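Racemase (Pseudovibrio sp. JE062, PDB 3MKC) belongs to the enolase superfamily, pairing a mandelate racemase/muconate lactonizing enzyme-type N-terminal domain with a barrel-type C-terminal domain. Local coordinates at residues D218-E221 / V222-L226; C261-E264 / M265-T268; E271-E274 / W275-G279. One frame throughout, in Å; residues are numbered along the deposited sequence.

Contact 1: residues D218-E221 / V222-L226; sequences DWYE and VARLL
Tyr220 and Arg224 meet one helical turn apart near the start of helix 219-228, the helix of a beta-alpha-beta unit between strands 207-211 and 236-238 in the barrel-type domain. Arg224 can be followed outward from the backbone. Its CB lies beside the carbonyl oxygens of Glu221 and Tyr220, and CG keeps to the latter. CD then comes up to the tyrosine ring, 4.1 Å from Tyr220 CE2. Arg224 NE is closer, 3.5 Å from the same Tyr220 CE2, and CZ follows, so that CE2 sits over one face of the guanidinium, offset toward its rim. Ring and guanidinium planes are 54° apart, too steep for a flat stack. At the tip NH2 lies in the plane of the ring, at its edge.

The tyrosine CG is anti to the backbone N (chi1 -173°), which leans the outward-pointing ring slightly toward the C-terminal side, where the arginine chain passes. Beneath the pair, Arg224 N donates to Tyr220 O at 3.1 Å, one of five consecutive i to i+4 bonds. Asp218 is the N-cap, its OD1 taking a weak bond from Tyr220 N. On another side of the helix Trp219 CE3 packs at 4.3 Å from Ala223 CB, and the indole also touches Lys251 and Asn255 of helix 246-255. Val222 and Leu225 are buried, Leu225 against helix 188-202. The outermost polar link is weak and bent: Arg224 NH2 donates to Tyr220 OH at 3.3 Å, with an angle of 124° at the hydrogen.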
loop_
_atom_site.group_PDB
_atom_site.type_symbol
_atom_site.label_atom_id
_atom_site.label_comp_id
_atom_site.label_asym_id
_atom_site.label_seq_id
_atom_site.Cartn_x
_atom_site.Cartn_y
_atom_site.Cartn_z
ATOM N N ASP A 218 -4.132 11.768 22.852
ATOM C CA ASP A 218 -4.035 13.188 23.193
ATOM C C ASP A 218 -2.956 13.864 22.348
ATOM O O ASP A 218 -1.778 13.575 22.498
ATOM C CB ASP A 218 -3.717 13.327 24.690
ATOM C CG ASP A 218 -3.503 14.767 25.116
ATOM O OD1 ASP A 218 -4.048 15.676 24.455
ATOM O OD2 ASP A 218 -2.802 14.991 26.123
ATOM N N TRP A 219 -3.359 14.768 21.455
ATOM C CA TRP A 219 -2.397 15.446 20.588
ATOM C C TRP A 219 -1.315 16.208 21.332
ATOM O O TRP A 219 -0.184 16.320 20.850
ATOM C CB TRP A 219 -3.101 16.420 19.635
ATOM C CG TRP A 219 -3.616 17.655 20.299
ATOM C CD1 TRP A 219 -4.868 17.851 20.807
ATOM C CD2 TRP A 219 -2.898 18.877 20.519
ATOM N NE1 TRP A 219 -4.975 19.119 21.328
ATOM C CE2 TRP A 219 -3.780 19.770 21.166
ATOM C CE3 TRP A 219 -1.594 19.303 20.232
ATOM C CZ2 TRP A 219 -3.400 21.070 21.532
ATOM C CZ3 TRP A 219 -1.213 20.599 20.597
ATOM C CH2 TRP A 219 -2.117 21.464 21.240
ATOM N N TYR A 220 -1.659 16.741 22.501
ATOM C CA TYR A 220 -0.701 17.514 23.285
ATOM C C TYR A 220 0.467 16.632 23.732
ATOM O O TYR A 220 1.633 17.008 23.609
ATOM C CB TYR A 220 -1.407 18.127 24.499
ATOM C CG TYR A 220 -0.547 19.081 25.289
ATOM C CD1 TYR A 220 -0.474 20.432 24.954
ATOM C CD2 TYR A 220 0.202 18.627 26.368
ATOM C CE1 TYR A 220 0.332 21.311 25.684
ATOM C CE2 TYR A 220 1.005 19.490 27.098
ATOM C CZ TYR A 220 1.065 20.828 26.751
ATOM O OH TYR A 220 1.870 21.669 27.477
ATOM N N GLU A 221 0.150 15.455 24.255
ATOM C CA GLU A 221 1.191 14.530 24.700
ATOM C C GLU A 221 2.074 14.121 23.514
ATOM O O GLU A 221 3.301 14.022 23.635
ATOM C CB GLU A 221 0.540 13.301 25.345
ATOM C CG GLU A 221 1.506 12.241 25.828
ATOM C CD GLU A 221 0.798 11.101 26.560
ATOM O OE1 GLU A 221 -0.150 10.514 25.992
ATOM O OE2 GLU A 221 1.191 10.790 27.704
ATOM N N VAL A 222 1.458 13.898 22.359
ATOM C CA VAL A 222 2.220 13.516 21.178
ATOM C C VAL A 222 3.137 14.656 20.738
ATOM O O VAL A 222 4.299 14.430 20.410
ATOM C CB VAL A 222 1.286 13.131 20.008
ATOM C CG1 VAL A 222 2.105 12.777 18.776
ATOM C CG2 VAL A 222 0.418 11.949 20.413
ATOM N N ALA A 223 2.621 15.885 20.754
ATOM C CA ALA A 223 3.427 17.036 20.343
ATOM C C ALA A 223 4.668 17.155 21.221
ATOM O O ALA A 223 5.758 17.435 20.721
ATOM C CB ALA A 223 2.602 18.319 20.418
ATOM N N ARG A 224 4.509 16.942 22.526
ATOM C CA ARG A 224 5.657 17.020 23.435
ATOM C C ARG A 224 6.702 15.997 23.033
ATOM O O ARG A 224 7.891 16.301 22.953
ATOM C CB ARG A 224 5.240 16.759 24.884
ATOM C CG ARG A 224 4.886 18.008 25.646
ATOM C CD ARG A 224 4.750 17.739 27.139
ATOM N NE ARG A 224 4.425 18.968 27.858
ATOM C CZ ARG A 224 4.157 19.025 29.158
ATOM N NH1 ARG A 224 4.175 17.916 29.887
ATOM N NH2 ARG A 224 3.860 20.192 29.721
ATOM N N LEU A 225 6.251 14.775 22.783
ATOM C CA LEU A 225 7.160 13.711 22.386
ATOM C C LEU A 225 7.870 14.050 21.082
ATOM O O LEU A 225 9.094 14.006 21.007
ATOM C CB LEU A 225 6.397 12.395 22.231
ATOM C CG LEU A 225 7.123 11.230 21.551
ATOM C CD1 LEU A 225 8.398 10.886 22.308
ATOM C CD2 LEU A 225 6.196 10.032 21.488
ATOM N N LEU A 226 7.105 14.399 20.052
ATOM C CA LEU A 226 7.713 14.719 18.767
ATOM C C LEU A 226 8.631 15.932 18.837
ATOM O O LEU A 226 9.668 15.974 18.177
ATOM C CB LEU A 226 6.631 14.926 17.704
ATOM C CG LEU A 226 5.771 13.691 17.408
ATOM C CD1 LEU A 226 4.819 14.012 16.262
ATOM C CD2 LEU A 226 6.661 12.500 17.033
#

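Contact 2: residues C261-E264 / M265-T268; sequences CGAE and MSTT
Ser266 holds its OG between its own backbone N and carbonyl carbon (chi1 69°), which turns the hydroxyl across the open end of the turn toward Ala263. A left-handed backbone conformation at Ala263 (phi 78°) takes the chain out of the extended strand 261-262, and it then folds through Glu264 and Met265 in a type I beta turn running from Ala263 to Ser266. The two ends meet at a single acceptor, Ala263 O. Ser266 OG donates to it at 2.7 Å, tilted 17° from the carbonyl plane. Ser266 N donates to the same Ala263 O at 3.1 Å, the bond that closes the turn, but it comes from well above that plane and meets no lone pair. One carbonyl is thus gripped by the main chain and the side chain of one residue, which ties the serine's rotation to the turn. The hydroxyl also lies against the methyl group, Ser266 OG being 3.3 Å from Ala263 CB.

A water joins the corner to the exit of the turn, donating to Glu264 O at 2.8 Å and to Ser266 O at 2.7 Å. At the corner, the side chains of Glu264 and of Met265, a selenomethionine, pass each other at an angle, with Glu264 CG 4.0 Å from Met265 CG. The glutamate runs on extended, and its OE1 is hydrogen-bonded to Tyr214 OH. Met265 O in turn accepts from Arg290 NH2, while Met265 packs on Tyr214 and His243. The turn directly follows strand 261-262 and leads into helix 268-277, as is characteristic of a strand-to-helix loop at the C-terminal end of a barrel strand, the end where members of the enolase superfamily place their active sites.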
loop_
_atom_site.group_PDB
_atom_site.type_symbol
_atom_site.label_atom_id
_atom_site.label_comp_id
_atom_site.label_asym_id
_atom_site.label_seq_id
_atom_site.Cartn_x
_atom_site.Cartn_y
_atom_site.Cartn_z
ATOM N N CYS A 261 1.715 11.844 9.245
ATOM C CA CYS A 261 1.071 11.013 8.234
ATOM C C CYS A 261 -0.359 10.718 8.636
ATOM O O CYS A 261 -0.739 10.877 9.789
ATOM C CB CYS A 261 1.774 9.667 8.102
ATOM S SG CYS A 261 3.553 9.757 7.905
ATOM N N GLY A 262 -1.138 10.254 7.669
ATOM C CA GLY A 262 -2.508 9.880 7.948
ATOM C C GLY A 262 -3.078 9.067 6.802
ATOM O O GLY A 262 -2.415 8.870 5.780
ATOM N N ALA A 263 -4.292 8.555 7.004
ATOM C CA ALA A 263 -5.027 7.811 5.979
ATOM C C ALA A 263 -4.648 6.357 5.707
ATOM O O ALA A 263 -5.129 5.766 4.749
ATOM C CB ALA A 263 -5.005 8.597 4.678
ATOM N N GLU A 264 -3.800 5.781 6.547
ATOM C CA GLU A 264 -3.396 4.392 6.366
ATOM C C GLU A 264 -4.579 3.448 6.154
ATOM O O GLU A 264 -4.527 2.579 5.293
ATOM C CB GLU A 264 -2.597 3.901 7.583
ATOM C CG GLU A 264 -2.549 2.373 7.684
ATOM C CD GLU A 264 -1.690 1.863 8.821
ATOM O OE1 GLU A 264 -1.883 2.308 9.971
ATOM O OE2 GLU A 264 -0.822 1.002 8.558
HETATM N N MSE A 265 -5.642 3.616 6.940
HETATM C CA MSE A 265 -6.797 2.720 6.842
HETATM C C MSE A 265 -7.985 3.256 6.052
HETATM O O MSE A 265 -9.035 2.609 5.970
HETATM C CB MSE A 265 -7.275 2.339 8.247
HETATM C CG MSE A 265 -6.190 1.742 9.143
HETATM SE SE MSE A 265 -6.871 1.117 10.828
HETATM C CE MSE A 265 -6.703 2.716 11.853
ATOM N N SER A 266 -7.819 4.435 5.470
ATOM C CA SER A 266 -8.890 5.087 4.712
ATOM C C SER A 266 -9.198 4.446 3.360
ATOM O O SER A 266 -8.469 3.573 2.890
ATOM C CB SER A 266 -8.507 6.536 4.456
ATOM O OG SER A 266 -7.415 6.575 3.550
ATOM N N THR A 267 -10.299 4.889 2.749
ATOM C CA THR A 267 -10.684 4.431 1.411
ATOM C C THR A 267 -11.286 5.617 0.655
ATOM O O THR A 267 -11.968 6.463 1.242
ATOM C CB THR A 267 -11.713 3.268 1.430
ATOM O OG1 THR A 267 -12.981 3.747 1.898
ATOM C CG2 THR A 267 -11.213 2.126 2.314
ATOM N N THR A 268 -10.995 5.658 -0.643
ATOM C CA THR A 268 -11.425 6.674 -1.599
ATOM C C THR A 268 -10.717 8.006 -1.477
ATOM O O THR A 268 -10.115 8.326 -0.451
ATOM C CB THR A 268 -12.938 6.961 -1.551
ATOM O OG1 THR A 268 -13.235 7.764 -0.403
ATOM C CG2 THR A 268 -13.735 5.653 -1.502
HETATM O O HOH W 1 -6.042 2.446 2.950
#

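Contact 3: residues E271-E274 / W275-G279; sequences EAEE and WITKG
Glu273 and Thr277 join their side chains across one helical turn. The threonine OG1 donates to Glu273 OE2 at 2.9 Å, reaching it from above the carboxylate plane rather than within it. With CG anti to the backbone N the glutamate leans toward the C-terminal turn, and a bend at chi2 (-82°) swings its carboxylate onto the threonine, so that OE2 also lies against Thr277 CG2. Their backbones are joined by a nearly straight bond, Thr277 N to Glu273 O at 3.0 Å.

Beside them, Glu274 and Lys278 run side by side in the same direction. Their charged ends stay apart, Glu274 OE2 and Lys278 NZ being 4.0 Å from each other, beyond a salt bridge. Glu274 O accepts both the i+4 and the i+5 N-H, from Lys278 N at 2.8 Å and Gly279 N at 3.2 Å.

On the buried side Trp275 brings the edge of its indole to the main chain, with CD1 3.1 Å from Glu271 O. A water in the ring plane links the two side chains: it accepts from Trp275 NE1 and donates to Glu271 OE1. That carboxylate oxygen is held further by Thr267 N. His243 and His249 meet the indole edge-to-face. Ala272 and Ile276 pack on Met303 of helix 293-306, Trp275 and Lys278 on Leu246 of helix 246-255, and Trp275 and Ile276 on Leu284 of strand 283-284.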
loop_
_atom_site.group_PDB
_atom_site.type_symbol
_atom_site.label_atom_id
_atom_site.label_comp_id
_atom_site.label_asym_id
_atom_site.label_seq_id
_atom_site.Cartn_x
_atom_site.Cartn_y
_atom_site.Cartn_z
ATOM N N GLU A 271 -12.079 10.461 1.394
ATOM C CA GLU A 271 -11.531 10.459 2.741
ATOM C C GLU A 271 -10.161 11.106 2.664
ATOM O O GLU A 271 -9.784 11.860 3.551
ATOM C CB GLU A 271 -11.410 9.031 3.299
ATOM C CG GLU A 271 -12.767 8.429 3.636
ATOM C CD GLU A 271 -12.689 7.154 4.446
ATOM O OE1 GLU A 271 -11.571 6.717 4.805
ATOM O OE2 GLU A 271 -13.767 6.586 4.731
ATOM N N ALA A 272 -9.423 10.814 1.599
ATOM C CA ALA A 272 -8.097 11.402 1.445
ATOM C C ALA A 272 -8.167 12.932 1.424
ATOM O O ALA A 272 -7.344 13.601 2.035
ATOM C CB ALA A 272 -7.429 10.893 0.166
ATOM N N GLU A 273 -9.148 13.480 0.716
ATOM C CA GLU A 273 -9.278 14.926 0.639
ATOM C C GLU A 273 -9.489 15.514 2.030
ATOM O O GLU A 273 -8.935 16.564 2.349
ATOM C CB GLU A 273 -10.447 15.310 -0.277
ATOM C CG GLU A 273 -10.653 16.812 -0.437
ATOM C CD GLU A 273 -11.438 17.423 0.714
ATOM O OE1 GLU A 273 -12.455 16.821 1.120
ATOM O OE2 GLU A 273 -11.049 18.509 1.205
ATOM N N GLU A 274 -10.281 14.836 2.861
ATOM C CA GLU A 274 -10.537 15.335 4.209
ATOM C C GLU A 274 -9.242 15.277 5.028
ATOM O O GLU A 274 -8.972 16.156 5.845
ATOM C CB GLU A 274 -11.655 14.517 4.878
ATOM C CG GLU A 274 -12.011 14.985 6.278
ATOM C CD GLU A 274 -13.168 14.214 6.896
ATOM O OE1 GLU A 274 -13.359 13.026 6.549
ATOM O OE2 GLU A 274 -13.877 14.793 7.751
ATOM N N TRP A 275 -8.436 14.242 4.816
ATOM C CA TRP A 275 -7.171 14.166 5.539
ATOM C C TRP A 275 -6.290 15.344 5.146
ATOM O O TRP A 275 -5.574 15.901 5.969
ATOM C CB TRP A 275 -6.428 12.877 5.215
ATOM C CG TRP A 275 -6.859 11.728 6.052
ATOM C CD1 TRP A 275 -7.783 10.780 5.729
ATOM C CD2 TRP A 275 -6.378 11.396 7.360
ATOM N NE1 TRP A 275 -7.905 9.872 6.753
ATOM C CE2 TRP A 275 -7.053 10.227 7.767
ATOM C CE3 TRP A 275 -5.440 11.975 8.229
ATOM C CZ2 TRP A 275 -6.822 9.620 9.008
ATOM C CZ3 TRP A 275 -5.212 11.372 9.469
ATOM C CH2 TRP A 275 -5.900 10.206 9.844
ATOM N N ILE A 276 -6.339 15.724 3.876
ATOM C CA ILE A 276 -5.522 16.838 3.413
ATOM C C ILE A 276 -5.962 18.187 3.988
ATOM O O ILE A 276 -5.167 18.902 4.599
ATOM C CB ILE A 276 -5.544 16.956 1.872
ATOM C CG1 ILE A 276 -4.763 15.801 1.246
ATOM C CG2 ILE A 276 -4.953 18.296 1.437
ATOM C CD1 ILE A 276 -4.849 15.777 -0.271
ATOM N N THR A 277 -7.230 18.529 3.793
ATOM C CA THR A 277 -7.724 19.827 4.251
ATOM C C THR A 277 -8.033 19.957 5.735
ATOM O O THR A 277 -7.770 21.001 6.327
ATOM C CB THR A 277 -8.981 20.248 3.463
ATOM O OG1 THR A 277 -10.047 19.335 3.744
ATOM C CG2 THR A 277 -8.698 20.242 1.970
ATOM N N LYS A 278 -8.592 18.915 6.343
ATOM C CA LYS A 278 -8.933 18.977 7.764
ATOM C C LYS A 278 -7.801 18.443 8.631
ATOM O O LYS A 278 -7.495 19.000 9.689
ATOM C CB LYS A 278 -10.208 18.176 8.051
ATOM C CG LYS A 278 -10.736 18.367 9.467
ATOM C CD LYS A 278 -11.804 17.337 9.821
ATOM C CE LYS A 278 -13.114 17.995 10.224
ATOM N NZ LYS A 278 -13.826 18.607 9.062
ATOM N N GLY A 279 -7.186 17.355 8.180
ATOM C CA GLY A 279 -6.090 16.773 8.930
ATOM C C GLY A 279 -4.809 17.559 8.736
ATOM O O GLY A 279 -3.926 17.525 9.586
HETATM O O HOH W 2 -10.114 8.161 6.814
#

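How the contacts relate
Along the chain the three contacts come in series, and none encloses or crosses another. Contact 1 comes first, on helix 219-228 between strands 207-211 and 236-238, its centre about 21 Å from the centres of both others. The chain then passes through helix 246-255 to strand 261-262, where contact 2 makes the turn that leads to helix 268-277, the site of contact 3. These last two touch: Trp275 CZ3 lies 3.4 Å from Gly262 CA, and Glu271 OE1 comes close to Ser266 CB, bringing the helix back over its own strand and turn. Helix 246-255 packs against the helices of contacts 1 and 3, bridging the distance between them.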